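Local coordinates for protein reducing end xylose-releasing exo-oligoxylanase (Bacillus halodurans, PDB 1WU4) that hydrolyses xylooligosaccharides of three or more units, releasing xylose from the reducing end with inversion of anomeric configuration, at residues Ala79-Arg84 with Gly374-Trp379; Gly71-Met76 with Glu130-Leu135; Pro176-Asp181 with Val217-Ala222; Asn182-Phe187 with Ala223-Glu228. The protein carries 1 engineered substitution. All coordinates share one frame; numbering follows the deposited sequence.

Contact 1: residues Ala79-Arg84 with Gly374-Trp379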
# COMPACT_ATOMS: atom_id res chain seq x y z
N ALA A 79 -4.03 -8.92 -7.87
CA ALA A 79 -4.23 -10.18 -8.57
C ALA A 79 -4.46 -11.36 -7.63
O ALA A 79 -5.35 -12.18 -7.88
CB ALA A 79 -3.05 -10.46 -9.49
N VAL A 80 -3.68 -11.47 -6.56
CA VAL A 80 -3.88 -12.59 -5.66
C VAL A 80 -5.20 -12.45 -4.90
O VAL A 80 -5.87 -13.44 -4.63
CB VAL A 80 -2.68 -12.77 -4.68
CG1 VAL A 80 -2.58 -11.60 -3.72
CG2 VAL A 80 -2.82 -14.09 -3.94
N GLN A 81 -5.59 -11.22 -4.58
CA GLN A 81 -6.87 -11.00 -3.89
C GLN A 81 -8.02 -11.42 -4.81
O GLN A 81 -9.06 -11.89 -4.35
CB GLN A 81 -7.05 -9.53 -3.50
CG GLN A 81 -6.15 -9.04 -2.37
CD GLN A 81 -6.35 -9.81 -1.08
OE1 GLN A 81 -7.43 -10.36 -0.83
NE2 GLN A 81 -5.32 -9.85 -0.24
N MET A 82 -7.82 -11.24 -6.12
CA MET A 82 -8.84 -11.57 -7.12
C MET A 82 -8.72 -13.00 -7.65
O MET A 82 -9.47 -13.40 -8.54
CB MET A 82 -8.76 -10.58 -8.29
CG MET A 82 -9.10 -9.15 -7.93
SD MET A 82 -10.80 -8.94 -7.36
CE MET A 82 -11.69 -9.22 -8.88
N ASP A 83 -7.78 -13.76 -7.11
CA ASP A 83 -7.56 -15.14 -7.53
C ASP A 83 -7.24 -15.23 -9.02
O ASP A 83 -7.81 -16.03 -9.75
CB ASP A 83 -8.78 -15.99 -7.20
CG ASP A 83 -8.49 -17.48 -7.27
OD1 ASP A 83 -7.35 -17.88 -6.98
OD2 ASP A 83 -9.42 -18.26 -7.60
N ARG A 84 -6.31 -14.38 -9.46
CA ARG A 84 -5.89 -14.37 -10.86
C ARG A 84 -4.39 -14.65 -10.94
O ARG A 84 -3.58 -13.73 -11.07
CB ARG A 84 -6.23 -13.02 -11.50
CG ARG A 84 -7.72 -12.82 -11.76
CD ARG A 84 -8.26 -13.85 -12.75
NE ARG A 84 -7.64 -13.72 -14.07
CZ ARG A 84 -7.98 -12.80 -14.97
NH1 ARG A 84 -8.95 -11.93 -14.71
NH2 ARG A 84 -7.36 -12.75 -16.14
N GLY A 374 -15.19 -6.11 1.95
CA GLY A 374 -14.80 -7.32 2.66
C GLY A 374 -14.03 -8.30 1.80
O GLY A 374 -14.02 -9.51 2.07
N ASN A 375 -13.36 -7.79 0.77
CA ASN A 375 -12.59 -8.64 -0.14
C ASN A 375 -11.08 -8.44 -0.13
O ASN A 375 -10.39 -8.94 -1.02
CB ASN A 375 -13.13 -8.48 -1.56
CG ASN A 375 -14.49 -9.14 -1.74
OD1 ASN A 375 -14.62 -10.36 -1.60
ND2 ASN A 375 -15.50 -8.34 -2.04
N PHE A 376 -10.55 -7.70 0.84
CA PHE A 376 -9.10 -7.52 0.95
C PHE A 376 -8.79 -8.41 2.14
O PHE A 376 -8.83 -7.98 3.30
CB PHE A 376 -8.77 -6.05 1.22
CG PHE A 376 -7.33 -5.67 0.94
CD1 PHE A 376 -7.00 -4.36 0.62
CD2 PHE A 376 -6.31 -6.62 1.02
CE1 PHE A 376 -5.68 -3.99 0.38
CE2 PHE A 376 -4.98 -6.25 0.78
CZ PHE A 376 -4.67 -4.93 0.46
N LYS A 377 -8.50 -9.67 1.85
CA LYS A 377 -8.28 -10.67 2.88
C LYS A 377 -6.87 -11.15 3.12
O LYS A 377 -5.95 -10.90 2.35
CB LYS A 377 -9.15 -11.89 2.59
CG LYS A 377 -10.62 -11.59 2.34
CD LYS A 377 -11.39 -12.87 2.04
CE LYS A 377 -12.86 -12.60 1.76
NZ LYS A 377 -13.60 -13.85 1.43
N ILE A 378 -6.72 -11.87 4.23
CA ILE A 378 -5.46 -12.49 4.60
C ILE A 378 -5.61 -13.92 4.09
O ILE A 378 -6.62 -14.58 4.36
CB ILE A 378 -5.28 -12.53 6.14
CG1 ILE A 378 -5.23 -11.11 6.69
CG2 ILE A 378 -4.01 -13.28 6.49
CD1 ILE A 378 -5.22 -11.04 8.21
N TRP A 379 -4.64 -14.38 3.32
CA TRP A 379 -4.68 -15.73 2.80
C TRP A 379 -3.68 -16.57 3.58
O TRP A 379 -2.47 -16.38 3.47
CB TRP A 379 -4.39 -15.72 1.30
CG TRP A 379 -5.45 -14.94 0.57
CD1 TRP A 379 -5.43 -13.61 0.25
CD2 TRP A 379 -6.75 -15.42 0.21
NE1 TRP A 379 -6.64 -13.23 -0.28
CE2 TRP A 379 -7.47 -14.32 -0.31
CE3 TRP A 379 -7.39 -16.67 0.29
CZ2 TRP A 379 -8.80 -14.43 -0.76
CZ3 TRP A 379 -8.71 -16.78 -0.15
CH2 TRP A 379 -9.39 -15.66 -0.67
O HOH W 1 -10.39 -11.50 -1.95
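Gln81 OE1 is gripped by two N-H donors of the segment Gly374-Trp379. Lys377 N lies 3.0 Å from Gln81 OE1 with an N-H...O angle of 154°, and Trp379 NE1 also lies 3.0 Å from Gln81 OE1, in a straighter bond of 168°. The two donors come from opposite faces of the Gln81 amide, each well out of its plane and neither on a lone pair, whereas the oxygen itself lies close to the plane of the indole. The other end of the amide uses its own plane: Gln81 NE2 donates to a lone pair of Lys377 O over 2.9 Å. Gln81 therefore reads both the N-H and the C=O of Lys377, and this pairing distinguishes the amide oxygen from the nitrogen and fixes the rotation of the group. A bend at chi2 (-60°) turns the chain to bring the amide there. Beside it, Gln81 NE2 packs 3.6 Å from Phe376 CD2. Lys377 CB sits over the rim of one face of the Trp379 ring, and Val80 O lies obliquely to that ring. A water adds a bridge between main chains, 2.8 Å from Gln81 O and 2.7 Å from Asn375 O. Positive phi at Asp83 ends helix 69-81 in a Schellman motif, and Gly374 does the same after helix 358-372, so the contact joins the end of the first helix to the loop leaving the second. Helix 127-144 flanks it, with Phe139 and Arg143 both packing against the Trp379 ring.

Contact 2: residues Gly71-Met76 with Glu130-Leu135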
# COMPACT_ATOMS: atom_id res chain seq x y z
N GLY A 71 3.67 0.08 -8.20
CA GLY A 71 2.58 -0.42 -9.03
C GLY A 71 2.61 -1.91 -9.28
O GLY A 71 1.57 -2.57 -9.29
N MET A 72 3.81 -2.45 -9.51
CA MET A 72 3.93 -3.88 -9.76
C MET A 72 3.54 -4.66 -8.50
O MET A 72 2.83 -5.66 -8.59
CB MET A 72 5.36 -4.22 -10.19
CG MET A 72 5.75 -3.59 -11.53
SD MET A 72 4.70 -4.14 -12.90
CE MET A 72 5.75 -5.41 -13.63
N SER A 73 4.01 -4.22 -7.34
CA SER A 73 3.68 -4.91 -6.10
C SER A 73 2.18 -4.76 -5.81
O SER A 73 1.54 -5.70 -5.33
CB SER A 73 4.53 -4.37 -4.93
OG SER A 73 4.25 -3.02 -4.63
N TYR A 74 1.62 -3.59 -6.11
CA TYR A 74 0.19 -3.38 -5.92
C TYR A 74 -0.57 -4.34 -6.83
O TYR A 74 -1.54 -4.98 -6.41
CB TYR A 74 -0.23 -1.96 -6.31
CG TYR A 74 0.05 -0.85 -5.31
CD1 TYR A 74 0.50 -1.12 -4.02
CD2 TYR A 74 -0.17 0.48 -5.67
CE1 TYR A 74 0.73 -0.08 -3.10
CE2 TYR A 74 0.05 1.52 -4.77
CZ TYR A 74 0.50 1.24 -3.49
OH TYR A 74 0.72 2.28 -2.62
N GLY A 75 -0.12 -4.42 -8.08
CA GLY A 75 -0.76 -5.30 -9.06
C GLY A 75 -0.77 -6.75 -8.62
O GLY A 75 -1.77 -7.45 -8.80
N MET A 76 0.34 -7.20 -8.07
CA MET A 76 0.43 -8.57 -7.59
C MET A 76 -0.54 -8.77 -6.42
O MET A 76 -1.22 -9.78 -6.34
CB MET A 76 1.87 -8.90 -7.18
CG MET A 76 2.76 -9.16 -8.38
SD MET A 76 4.52 -9.14 -8.00
CE MET A 76 4.64 -10.49 -6.84
N GLU A 130 8.91 -3.40 -1.99
CA GLU A 130 9.40 -4.65 -1.42
C GLU A 130 8.43 -5.28 -0.42
O GLU A 130 8.18 -6.48 -0.47
CB GLU A 130 10.76 -4.45 -0.74
CG GLU A 130 11.98 -4.72 -1.63
CD GLU A 130 12.23 -3.66 -2.69
OE1 GLU A 130 13.20 -3.82 -3.45
OE2 GLU A 130 11.46 -2.68 -2.76
N GLU A 131 7.87 -4.49 0.49
CA GLU A 131 6.97 -5.07 1.48
C GLU A 131 5.68 -5.60 0.86
O GLU A 131 5.15 -6.61 1.32
CB GLU A 131 6.69 -4.09 2.62
CG GLU A 131 6.05 -2.78 2.22
CD GLU A 131 5.97 -1.80 3.38
OE1 GLU A 131 6.08 -2.23 4.54
OE2 GLU A 131 5.78 -0.59 3.12
N TYR A 132 5.18 -4.95 -0.19
CA TYR A 132 3.98 -5.45 -0.85
C TYR A 132 4.33 -6.71 -1.65
O TYR A 132 3.55 -7.65 -1.68
CB TYR A 132 3.37 -4.39 -1.78
CG TYR A 132 2.23 -3.61 -1.16
CD1 TYR A 132 0.90 -4.01 -1.34
CD2 TYR A 132 2.47 -2.47 -0.38
CE1 TYR A 132 -0.15 -3.29 -0.76
CE2 TYR A 132 1.43 -1.75 0.20
CZ TYR A 132 0.12 -2.17 0.00
OH TYR A 132 -0.91 -1.46 0.58
N PHE A 133 5.51 -6.73 -2.27
CA PHE A 133 5.93 -7.92 -3.02
C PHE A 133 5.94 -9.12 -2.07
O PHE A 133 5.38 -10.18 -2.37
CB PHE A 133 7.36 -7.78 -3.59
CG PHE A 133 7.46 -6.93 -4.83
CD1 PHE A 133 6.57 -7.08 -5.88
CD2 PHE A 133 8.50 -6.01 -4.95
CE1 PHE A 133 6.71 -6.32 -7.05
CE2 PHE A 133 8.65 -5.25 -6.11
CZ PHE A 133 7.75 -5.40 -7.16
N ALA A 134 6.57 -8.95 -0.92
CA ALA A 134 6.68 -10.02 0.06
C ALA A 134 5.33 -10.57 0.51
O ALA A 134 5.13 -11.78 0.49
CB ALA A 134 7.49 -9.55 1.26
N LEU A 135 4.41 -9.70 0.92
CA LEU A 135 3.13 -10.22 1.37
C LEU A 135 2.33 -10.84 0.22
O LEU A 135 1.69 -11.87 0.40
CB LEU A 135 2.29 -9.14 2.08
CG LEU A 135 1.07 -9.73 2.80
CD1 LEU A 135 1.52 -10.75 3.85
CD2 LEU A 135 0.27 -8.62 3.47
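Phe133 reaches across to Ser73 and Met76, and its atoms can be followed outward from CB. With CG anti to its own carbonyl carbon (chi1 -78°), the ring swings from helix 127-144 over the backbone of helix 69-81. Its CG is near Ser73 CB, and Phe133 CD1 comes closer to the same carbon, at 3.5 Å. That carbon stands over the face, 3.7 Å from the Phe133 ring centroid and close to the ring normal, which meets the definition of a CH-pi contact. Phe133 CD1 is also approached at the ring edge by Met76 SD at 3.6 Å, a Met-aromatic contact. Farther out, Phe133 CE1 lies 3.4 Å from Ser73 N, and Phe133 CZ at the tip packs 4.0 Å from Met72 CB. Ser73 and Met76 of helix 69-81 thus meet one face and one edge of the ring. On the neighbouring flank, the edge of Tyr74 points into the face of Tyr132 in a T-shaped stack: the ring centroids are 5.0 Å apart, the planes at 76°, and Tyr74 CE1 stands over the middle of the Tyr132 ring. The axes of the segments 71-76 and 130-135 approach to 8.2 Å and cross at only 23°, consistent with near-parallel helices of an (alpha/alpha)6 barrel. Glu70, the proton donor by similarity, has its side chain about 4 Å from that of Tyr74. Chemically, the interface relies on aromatic, CH-pi and sulfur contacts. Two hydroxyls find partners outside the segments, Ser73 OG at carbonyls of Thr69 and Glu70 and Tyr74 OH at Arg266, so neither is spent on a bond between them.

Contact 3: residues Pro176-Asp181 with Val217-Ala222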
# COMPACT_ATOMS: atom_id res chain seq x y z
N PRO A 176 20.14 -2.33 5.05
CA PRO A 176 18.80 -2.87 5.24
C PRO A 176 17.72 -1.82 4.97
O PRO A 176 18.02 -0.63 4.91
CB PRO A 176 18.82 -3.31 6.70
CG PRO A 176 19.66 -2.24 7.34
CD PRO A 176 20.81 -2.09 6.35
N MET A 177 16.48 -2.27 4.80
CA MET A 177 15.38 -1.35 4.56
C MET A 177 14.68 -0.96 5.85
O MET A 177 13.78 -0.12 5.85
CB MET A 177 14.38 -1.95 3.58
CG MET A 177 14.88 -1.96 2.15
SD MET A 177 13.61 -2.47 0.99
CE MET A 177 14.29 -1.85 -0.54
N TRP A 178 15.09 -1.59 6.95
CA TRP A 178 14.56 -1.29 8.28
C TRP A 178 15.75 -0.95 9.15
O TRP A 178 16.80 -1.59 9.06
CB TRP A 178 13.86 -2.51 8.88
CG TRP A 178 12.39 -2.59 8.59
CD1 TRP A 178 11.37 -2.27 9.44
CD2 TRP A 178 11.79 -2.99 7.36
NE1 TRP A 178 10.16 -2.45 8.81
CE2 TRP A 178 10.39 -2.89 7.53
CE3 TRP A 178 12.29 -3.42 6.13
CZ2 TRP A 178 9.49 -3.20 6.51
CZ3 TRP A 178 11.40 -3.74 5.11
CH2 TRP A 178 10.01 -3.62 5.31
N ASN A 179 15.60 0.06 10.00
CA ASN A 179 16.68 0.41 10.91
C ASN A 179 16.59 -0.67 11.98
O ASN A 179 15.53 -0.88 12.58
CB ASN A 179 16.45 1.80 11.51
CG ASN A 179 17.48 2.15 12.56
OD1 ASN A 179 17.45 1.64 13.67
ND2 ASN A 179 18.41 3.03 12.19
N ARG A 180 17.69 -1.38 12.21
CA ARG A 180 17.71 -2.47 13.18
C ARG A 180 17.50 -2.06 14.63
O ARG A 180 17.03 -2.86 15.44
CB ARG A 180 19.03 -3.24 13.05
CG ARG A 180 19.22 -3.88 11.68
CD ARG A 180 18.21 -4.99 11.44
NE ARG A 180 18.47 -6.16 12.28
CZ ARG A 180 19.53 -6.95 12.15
NH1 ARG A 180 19.69 -7.99 12.96
NH2 ARG A 180 20.43 -6.72 11.20
N ASP A 181 17.85 -0.82 14.97
CA ASP A 181 17.70 -0.34 16.33
C ASP A 181 16.28 0.10 16.69
O ASP A 181 15.77 -0.26 17.74
CB ASP A 181 18.68 0.80 16.60
CG ASP A 181 20.13 0.37 16.45
OD1 ASP A 181 20.50 -0.66 17.05
OD2 ASP A 181 20.88 1.06 15.73
N VAL A 217 10.76 -12.52 15.61
CA VAL A 217 10.65 -11.64 16.76
C VAL A 217 10.82 -10.20 16.26
O VAL A 217 10.07 -9.31 16.65
CB VAL A 217 11.71 -11.96 17.82
CG1 VAL A 217 11.71 -10.88 18.90
CG2 VAL A 217 11.42 -13.32 18.45
N PHE A 218 11.79 -9.99 15.37
CA PHE A 218 12.03 -8.67 14.80
C PHE A 218 10.76 -8.12 14.15
O PHE A 218 10.39 -6.97 14.38
CB PHE A 218 13.13 -8.73 13.73
CG PHE A 218 13.24 -7.47 12.92
CD1 PHE A 218 13.94 -6.37 13.39
CD2 PHE A 218 12.57 -7.37 11.69
CE1 PHE A 218 13.99 -5.19 12.65
CE2 PHE A 218 12.61 -6.20 10.96
CZ PHE A 218 13.32 -5.10 11.43
N TRP A 219 10.10 -8.93 13.33
CA TRP A 219 8.90 -8.46 12.66
C TRP A 219 7.78 -8.09 13.62
O TRP A 219 7.01 -7.17 13.36
CB TRP A 219 8.44 -9.48 11.62
CG TRP A 219 9.31 -9.45 10.39
CD1 TRP A 219 10.11 -10.45 9.91
CD2 TRP A 219 9.50 -8.33 9.51
NE1 TRP A 219 10.79 -10.02 8.79
CE2 TRP A 219 10.43 -8.72 8.53
CE3 TRP A 219 8.97 -7.03 9.47
CZ2 TRP A 219 10.85 -7.85 7.51
CZ3 TRP A 219 9.39 -6.17 8.46
CH2 TRP A 219 10.32 -6.59 7.49
N LYS A 220 7.70 -8.80 14.74
CA LYS A 220 6.69 -8.48 15.74
C LYS A 220 7.03 -7.11 16.33
O LYS A 220 6.15 -6.27 16.55
CB LYS A 220 6.69 -9.54 16.85
CG LYS A 220 5.71 -9.24 17.97
CD LYS A 220 5.75 -10.33 19.02
CE LYS A 220 4.84 -9.98 20.19
NZ LYS A 220 4.87 -11.05 21.22
N GLU A 221 8.32 -6.88 16.56
CA GLU A 221 8.77 -5.60 17.11
C GLU A 221 8.57 -4.48 16.11
O GLU A 221 8.30 -3.34 16.49
CB GLU A 221 10.24 -5.70 17.52
CG GLU A 221 10.51 -6.81 18.52
CD GLU A 221 11.97 -6.95 18.88
OE1 GLU A 221 12.82 -6.81 17.98
OE2 GLU A 221 12.26 -7.23 20.06
N ALA A 222 8.71 -4.78 14.82
CA ALA A 222 8.52 -3.78 13.78
C ALA A 222 7.04 -3.36 13.73
O ALA A 222 6.73 -2.18 13.55
CB ALA A 222 8.95 -4.32 12.42
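Trp178 turns one face of its indole to helix 216-233, and both Trp219 and Phe218 direct ring edges at it. The Trp219 approach is the more centred: its six-membered ring and that of Trp178 have centroids 4.8 Å apart with planes at 82°, a T-shaped stack. The touching edge is the CZ3-CH2 bond, Trp219 CZ3 lying 3.6 Å from Trp178 CZ2. Phe218 comes to the same side of the indole but farther along, at the pyrrole end. Its centroid is 5.7 Å from that of the Trp178 five-membered ring and the planes again stand at 82°, an offset edge-to-face pair. Here the tip does the touching, with Phe218 CZ 3.7 Å from Trp178 CB. Consecutive helix residues can both reach this face because Phe218 carries CG anti to its backbone N (chi1 168°), while Trp219 has CG anti to its carbonyl carbon. The two also pack on each other, Phe218 CD2 standing 3.9 Å above the Trp219 ring plane. Ala222 CB fills in one turn later, 4.2 Å from Trp178 NE1. Arg180 CD lies 4.4 Å from Phe218 CE1, and the guanidinium continues to a salt bridge with Glu170. The aromatic cluster thus fastens the loop after helix 154-167 to helix 216-233, away from the residues assigned, by similarity, to catalysis. Val166 of helix 154-167 packs on Arg180, Phe218 and Trp219, while helix 201-210 contributes Tyr204, edge-to-face with Trp178, and Phe207, edge-to-face with Trp219.

Contact 4: residues Asn182-Phe187 with Ala223-Glu228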
# COMPACT_ATOMS: atom_id res chain seq x y z
N ASN A 182 15.65 0.88 15.81
CA ASN A 182 14.30 1.35 16.10
C ASN A 182 13.19 0.53 15.43
O ASN A 182 12.01 0.79 15.65
CB ASN A 182 14.14 2.84 15.76
CG ASN A 182 14.41 3.14 14.29
OD1 ASN A 182 14.08 2.35 13.41
ND2 ASN A 182 14.99 4.31 14.03
N LYS A 183 13.59 -0.45 14.62
CA LYS A 183 12.65 -1.33 13.93
C LYS A 183 11.69 -0.61 12.97
O LYS A 183 10.60 -1.12 12.69
CB LYS A 183 11.82 -2.14 14.93
CG LYS A 183 12.61 -3.11 15.80
CD LYS A 183 13.42 -2.39 16.87
CE LYS A 183 14.08 -3.39 17.81
NZ LYS A 183 14.96 -4.34 17.09
N LEU A 184 12.09 0.55 12.48
CA LEU A 184 11.25 1.32 11.56
C LEU A 184 11.70 1.19 10.11
O LEU A 184 12.90 1.22 9.82
CB LEU A 184 11.27 2.80 11.95
CG LEU A 184 10.80 3.19 13.35
CD1 LEU A 184 10.99 4.68 13.54
CD2 LEU A 184 9.33 2.82 13.53
N ILE A 185 10.74 1.05 9.20
CA ILE A 185 11.06 0.96 7.79
C ILE A 185 11.62 2.33 7.37
O ILE A 185 11.21 3.37 7.91
CB ILE A 185 9.80 0.61 6.95
CG1 ILE A 185 10.20 0.32 5.50
CG2 ILE A 185 8.78 1.74 7.01
CD1 ILE A 185 9.04 -0.19 4.64
N LYS A 186 12.56 2.33 6.43
CA LYS A 186 13.18 3.56 5.96
C LYS A 186 12.58 4.04 4.65
O LYS A 186 11.92 3.26 3.95
CB LYS A 186 14.68 3.34 5.72
CG LYS A 186 15.47 2.75 6.86
CD LYS A 186 16.88 2.45 6.34
CE LYS A 186 17.78 1.82 7.37
NZ LYS A 186 19.09 1.48 6.74
N PHE A 187 12.80 5.31 4.32
CA PHE A 187 12.32 5.85 3.05
C PHE A 187 13.06 5.12 1.93
O PHE A 187 12.46 4.69 0.95
CB PHE A 187 12.58 7.35 2.97
CG PHE A 187 12.42 7.90 1.59
CD1 PHE A 187 11.23 7.73 0.89
CD2 PHE A 187 13.48 8.53 0.96
CE1 PHE A 187 11.10 8.17 -0.42
CE2 PHE A 187 13.37 8.98 -0.35
CZ PHE A 187 12.17 8.80 -1.04
N ALA A 223 6.14 -4.32 13.90
CA ALA A 223 4.71 -4.00 13.89
C ALA A 223 4.40 -3.02 15.02
O ALA A 223 3.72 -2.01 14.81
CB ALA A 223 3.89 -5.28 14.06
N GLU A 224 4.90 -3.32 16.22
CA GLU A 224 4.68 -2.47 17.38
C GLU A 224 5.33 -1.11 17.19
O GLU A 224 4.73 -0.07 17.50
CB GLU A 224 5.24 -3.15 18.64
CG GLU A 224 5.13 -2.33 19.92
CD GLU A 224 3.73 -1.83 20.19
OE1 GLU A 224 2.76 -2.55 19.87
OE2 GLU A 224 3.59 -0.72 20.75
N ALA A 225 6.55 -1.09 16.67
CA ALA A 225 7.26 0.16 16.43
C ALA A 225 6.51 1.04 15.44
O ALA A 225 6.41 2.26 15.63
CB ALA A 225 8.67 -0.13 15.90
N SER A 226 5.97 0.44 14.39
CA SER A 226 5.23 1.22 13.40
C SER A 226 3.94 1.79 13.96
O SER A 226 3.57 2.92 13.64
CB SER A 226 4.93 0.37 12.16
OG SER A 226 6.09 0.25 11.35
N ARG A 227 3.25 1.03 14.80
CA ARG A 227 2.01 1.52 15.38
C ARG A 227 2.30 2.73 16.28
O ARG A 227 1.55 3.71 16.28
CB ARG A 227 1.29 0.42 16.17
CG ARG A 227 0.77 -0.71 15.29
CD ARG A 227 -0.38 -1.47 15.94
NE ARG A 227 -0.99 -2.44 15.03
CZ ARG A 227 -0.56 -3.69 14.88
NH1 ARG A 227 0.48 -4.13 15.58
NH2 ARG A 227 -1.16 -4.50 14.02
N GLU A 228 3.39 2.66 17.03
CA GLU A 228 3.75 3.78 17.90
C GLU A 228 4.22 4.98 17.09
O GLU A 228 3.95 6.12 17.44
CB GLU A 228 4.83 3.35 18.89
CG GLU A 228 4.30 2.45 20.00
CD GLU A 228 3.15 3.09 20.76
OE1 GLU A 228 3.36 4.18 21.35
OE2 GLU A 228 2.05 2.52 20.77
O HOH W 2 8.62 -0.73 10.71
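The flat peptide group joining Asn182 to Lys183 meets Ala225 end-on: Ala225 CB lies 3.5 Å from Asn182 O, beyond the oxygen rather than above the middle of the group. A second planar group, the Asn182 side-chain amide, turns back on its own segment. Asn182 OD1 accepts from Leu184 N at 2.8 Å, the donor tilted 21° from the carbonyl plane, and this closes an Asx turn. Positive phi at Lys183 lets the chain follow that tight bend, and Lys183 CB faces the helix 3.9 Å from Ala225 CB. Leu184 contributes its CD2 branch, 3.8 Å from Ala225 CB and 3.6 Å from Ala225 O. The polar link is indirect: a water donates to Lys183 O over 2.8 Å, lies an equal 2.8 Å from Ser226 OG, and takes only a weak bond from Ile185 N. Ser226 OG has a further partner in His199, so the water joins a small network. With Ala225 CB touched by Asn182 O, Lys183 CB and Leu184 CD2, the loop between helix 154-167 and strand 193-194 lies against helix 216-233, and Tyr204 of helix 201-210 touches both Ile185 and Ser226.

Along the chain, contact 2 opens first, at 71-76, and closes at 130-135, joining helices 69-81 and 127-144. Contact 1 starts from the end of that first helix and closes only at 374-379, so the two cross, and its long loop encloses contacts 3 and 4. Those follow contact 2 in series. Segments 176-181 and 182-187 run on directly, as do their partners 217-222 and 223-228, so contacts 3 and 4 cross while binding one loop to helix 216-233. Glu131 of contact 2 touches Trp178 and Ile185, linking helix 127-144 to that loop. Contact 1 meanwhile brings the C-terminal loop back to the early helices.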